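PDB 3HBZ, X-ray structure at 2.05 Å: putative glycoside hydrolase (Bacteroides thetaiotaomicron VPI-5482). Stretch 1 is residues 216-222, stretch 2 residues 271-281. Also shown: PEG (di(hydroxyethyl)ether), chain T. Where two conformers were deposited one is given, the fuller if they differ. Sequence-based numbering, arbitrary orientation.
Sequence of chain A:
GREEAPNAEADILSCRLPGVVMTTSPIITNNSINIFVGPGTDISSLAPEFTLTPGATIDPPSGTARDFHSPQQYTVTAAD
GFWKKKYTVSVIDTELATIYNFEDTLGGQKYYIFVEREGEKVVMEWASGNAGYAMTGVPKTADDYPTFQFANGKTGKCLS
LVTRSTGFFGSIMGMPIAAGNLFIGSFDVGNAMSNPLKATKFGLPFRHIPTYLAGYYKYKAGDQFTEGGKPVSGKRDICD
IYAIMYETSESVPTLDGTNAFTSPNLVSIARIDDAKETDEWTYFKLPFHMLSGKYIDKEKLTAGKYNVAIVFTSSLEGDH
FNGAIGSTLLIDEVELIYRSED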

# COMPACT_ATOMS: atom_id res chain seq x y z
N TYR A 216 11.80 6.78 13.47
CA TYR A 216 13.15 6.28 13.62
C TYR A 216 13.51 5.23 12.57
O TYR A 216 12.65 4.44 12.16
CB TYR A 216 13.33 5.67 15.02
CG TYR A 216 13.33 6.71 16.08
CD1 TYR A 216 12.13 7.15 16.62
CD2 TYR A 216 14.52 7.30 16.53
CE1 TYR A 216 12.11 8.12 17.60
CE2 TYR A 216 14.51 8.27 17.52
CZ TYR A 216 13.29 8.68 18.03
OH TYR A 216 13.23 9.64 18.98
N TYR A 217 14.80 5.17 12.20
CA TYR A 217 15.27 4.15 11.29
C TYR A 217 16.65 3.64 11.63
O TYR A 217 17.41 4.28 12.34
CB TYR A 217 15.23 4.61 9.83
CG TYR A 217 16.40 5.46 9.43
CD1 TYR A 217 16.47 6.80 9.81
CD2 TYR A 217 17.44 4.93 8.67
CE1 TYR A 217 17.54 7.61 9.43
CE2 TYR A 217 18.54 5.72 8.32
CZ TYR A 217 18.57 7.06 8.69
OH TYR A 217 19.64 7.85 8.35
N LYS A 218 16.93 2.47 11.08
CA LYS A 218 18.25 1.91 10.95
C LYS A 218 18.40 1.53 9.47
O LYS A 218 17.41 1.16 8.79
CB LYS A 218 18.42 0.64 11.80
CG LYS A 218 18.47 0.84 13.30
CD LYS A 218 18.65 -0.49 14.03
CE LYS A 218 18.86 -0.30 15.53
NZ LYS A 218 18.88 -1.55 16.32
N TYR A 219 19.63 1.56 8.97
CA TYR A 219 19.88 1.21 7.58
C TYR A 219 21.26 0.62 7.35
O TYR A 219 22.26 1.13 7.85
CB TYR A 219 19.68 2.42 6.66
CG TYR A 219 19.82 2.08 5.18
CD1 TYR A 219 18.83 1.36 4.54
CD2 TYR A 219 20.94 2.46 4.43
CE1 TYR A 219 18.91 1.02 3.20
CE2 TYR A 219 21.05 2.10 3.04
CZ TYR A 219 20.04 1.37 2.45
OH TYR A 219 20.02 1.04 1.13
N LYS A 220 21.28 -0.45 6.56
CA LYS A 220 22.52 -1.06 6.07
C LYS A 220 22.37 -1.32 4.55
O LYS A 220 21.41 -1.91 4.12
CB LYS A 220 22.78 -2.35 6.82
CG LYS A 220 24.12 -3.06 6.47
CD LYS A 220 24.43 -4.18 7.45
N ALA A 221 23.28 -0.79 3.74
CA ALA A 221 23.29 -1.04 2.30
C ALA A 221 23.77 -2.44 2.07
O ALA A 221 24.61 -2.93 2.81
CB ALA A 221 24.23 -0.06 1.61
N GLY A 222 23.28 -3.09 1.02
CA GLY A 222 23.84 -4.35 0.58
C GLY A 222 25.22 -4.15 -0.00
O GLY A 222 25.57 -3.04 -0.42
C1 PEG T . 11.68 15.74 -4.74
O1 PEG T . 12.85 15.84 -3.88
C2 PEG T . 11.99 15.97 -6.23
O2 PEG T . 11.02 16.84 -6.83
C3 PEG T . 11.28 17.16 -8.21
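Stretch 2, residues 271-281: RIDDAKETDEW

The firmest link between the stretches is a reciprocal backbone pair. Thr278 N donates to Tyr219 O at 2.8 Å with an N-H...O angle of 147°, and Tyr219 N donates to Thr278 O at 3.0 Å and 159°. Two bonds between the same two residues, with CA atoms 5.3 Å apart, define an antiparallel hydrogen-bonded bridge, so stretch 2 runs against the strand 216-220, and the side chains of Tyr219 and Thr278 share one face of the sheet. Tyr219 O also receives a CA-H...O contact from Glu277 CA at 3.2 Å, and water 2 donates both to Tyr219 O at 2.8 Å and to Asp279 OD1 at 2.7 Å.

Side chains extend the polar contact in both directions from this bridge. Glu277, with chi1 m and chi2 t, brings OE1 to Ala221 N, which donates to it at 3.0 Å and 160°. At Tyr217 the CA-to-CB bond points away, yet the ring carries OH back to accept from Lys276 N at 3.0 Å and 153°. Water 1 lies 2.6 Å from Tyr217 OH and donates to Asp274 O at 2.8 Å, a second link to the loop.

Beyond Thr278 the chain turns a corner at Asp279 and Glu280. Within the turn, Glu280 N donates to Thr278 OG1 at 3.1 Å. Trp281 then faces Tyr217, their CA atoms 5.2 Å apart, with Trp281 CA 3.5 Å from Tyr217 O in a CA-H...O contact.

Packing completes the interface. The extended Lys218 side chain places CE 3.5 Å from the centroid of the Trp281 five-membered ring, only 9° off its normal, a CH-pi contact over the face; NZ makes an off-centre cation-pi interaction at 4.0 Å and 30°. Tyr216 CB approaches Trp281 CE3 at 3.9 Å, and Tyr217 CE1 meets Ile272 CD1 at 4.1 Å. Together the stretches bury 718 Å², both sides summed.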

# COMPACT_ATOMS: atom_id res chain seq x y z
N ARG A 271 10.58 14.71 2.39
CA ARG A 271 11.55 13.68 1.92
C ARG A 271 12.87 13.76 2.66
O ARG A 271 13.43 14.84 2.87
CB ARG A 271 11.84 13.86 0.44
CG ARG A 271 12.59 12.72 -0.18
CD ARG A 271 12.61 12.87 -1.67
NE ARG A 271 13.07 11.63 -2.30
CZ ARG A 271 13.52 11.53 -3.54
NH1 ARG A 271 13.59 12.59 -4.33
NH2 ARG A 271 13.88 10.35 -4.00
N ILE A 272 13.39 12.60 3.06
CA ILE A 272 14.65 12.56 3.80
C ILE A 272 15.77 13.06 2.86
O ILE A 272 15.83 12.68 1.68
CB ILE A 272 14.94 11.13 4.37
CG1 ILE A 272 16.08 11.20 5.42
CG2 ILE A 272 15.22 10.14 3.22
CD1 ILE A 272 16.04 10.03 6.53
N ASP A 273 16.65 13.90 3.40
CA ASP A 273 17.82 14.38 2.66
C ASP A 273 19.16 14.06 3.33
O ASP A 273 20.19 14.42 2.78
CB ASP A 273 17.73 15.91 2.42
CG ASP A 273 17.82 16.73 3.72
OD1 ASP A 273 17.83 16.15 4.85
OD2 ASP A 273 17.87 17.97 3.63
N ASP A 274 19.16 13.41 4.49
CA ASP A 274 20.43 13.08 5.17
C ASP A 274 20.45 11.62 5.64
O ASP A 274 21.06 11.31 6.64
CB ASP A 274 20.67 14.04 6.35
CG ASP A 274 19.59 13.93 7.43
OD1 ASP A 274 18.65 13.12 7.28
OD2 ASP A 274 19.70 14.62 8.46
N ALA A 275 19.81 10.73 4.88
CA ALA A 275 19.85 9.31 5.17
C ALA A 275 21.28 8.77 5.16
O ALA A 275 22.12 9.22 4.36
CB ALA A 275 18.95 8.49 4.21
N LYS A 276 21.55 7.84 6.07
CA LYS A 276 22.88 7.22 6.14
C LYS A 276 22.78 5.76 6.58
O LYS A 276 21.74 5.31 7.13
CB LYS A 276 23.80 7.99 7.11
CG LYS A 276 23.28 7.96 8.55
CD LYS A 276 24.20 8.63 9.54
CE LYS A 276 23.52 8.74 10.89
NZ LYS A 276 24.45 9.32 11.89
N GLU A 277 23.87 5.04 6.39
CA GLU A 277 23.99 3.72 7.00
C GLU A 277 24.23 3.89 8.49
O GLU A 277 25.08 4.64 8.88
CB GLU A 277 25.11 2.93 6.36
CG GLU A 277 24.82 2.61 4.88
CD GLU A 277 25.88 1.69 4.31
OE1 GLU A 277 25.83 0.50 4.62
OE2 GLU A 277 26.74 2.15 3.56
N THR A 278 23.44 3.24 9.31
CA THR A 278 23.59 3.34 10.75
C THR A 278 22.96 2.12 11.41
O THR A 278 21.92 1.65 10.97
CB THR A 278 22.94 4.63 11.30
OG1 THR A 278 23.00 4.58 12.72
CG2 THR A 278 21.47 4.79 10.85
N ASP A 279 23.60 1.62 12.47
CA ASP A 279 23.06 0.52 13.26
C ASP A 279 22.41 1.05 14.55
O ASP A 279 22.10 0.30 15.44
CB ASP A 279 24.18 -0.47 13.60
CG ASP A 279 24.80 -1.10 12.37
OD1 ASP A 279 24.08 -1.36 11.38
OD2 ASP A 279 26.03 -1.34 12.40
N GLU A 280 22.22 2.35 14.65
CA GLU A 280 21.52 2.88 15.81
C GLU A 280 20.23 3.52 15.33
O GLU A 280 20.19 4.08 14.23
CB GLU A 280 22.43 3.84 16.60
CG GLU A 280 23.54 3.12 17.37
N TRP A 281 19.17 3.41 16.13
CA TRP A 281 17.88 4.01 15.78
C TRP A 281 18.09 5.49 15.67
O TRP A 281 18.51 6.13 16.64
CB TRP A 281 16.82 3.73 16.85
CG TRP A 281 16.32 2.28 16.84
CD1 TRP A 281 16.54 1.32 17.80
CD2 TRP A 281 15.51 1.67 15.85
NE1 TRP A 281 15.92 0.16 17.45
CE2 TRP A 281 15.28 0.33 16.26
CE3 TRP A 281 14.95 2.11 14.65
CZ2 TRP A 281 14.52 -0.56 15.52
CZ3 TRP A 281 14.19 1.22 13.89
CH2 TRP A 281 13.98 -0.10 14.33
O HOH W 1 19.85 10.41 8.97
O HOH W 2 24.52 0.00 9.05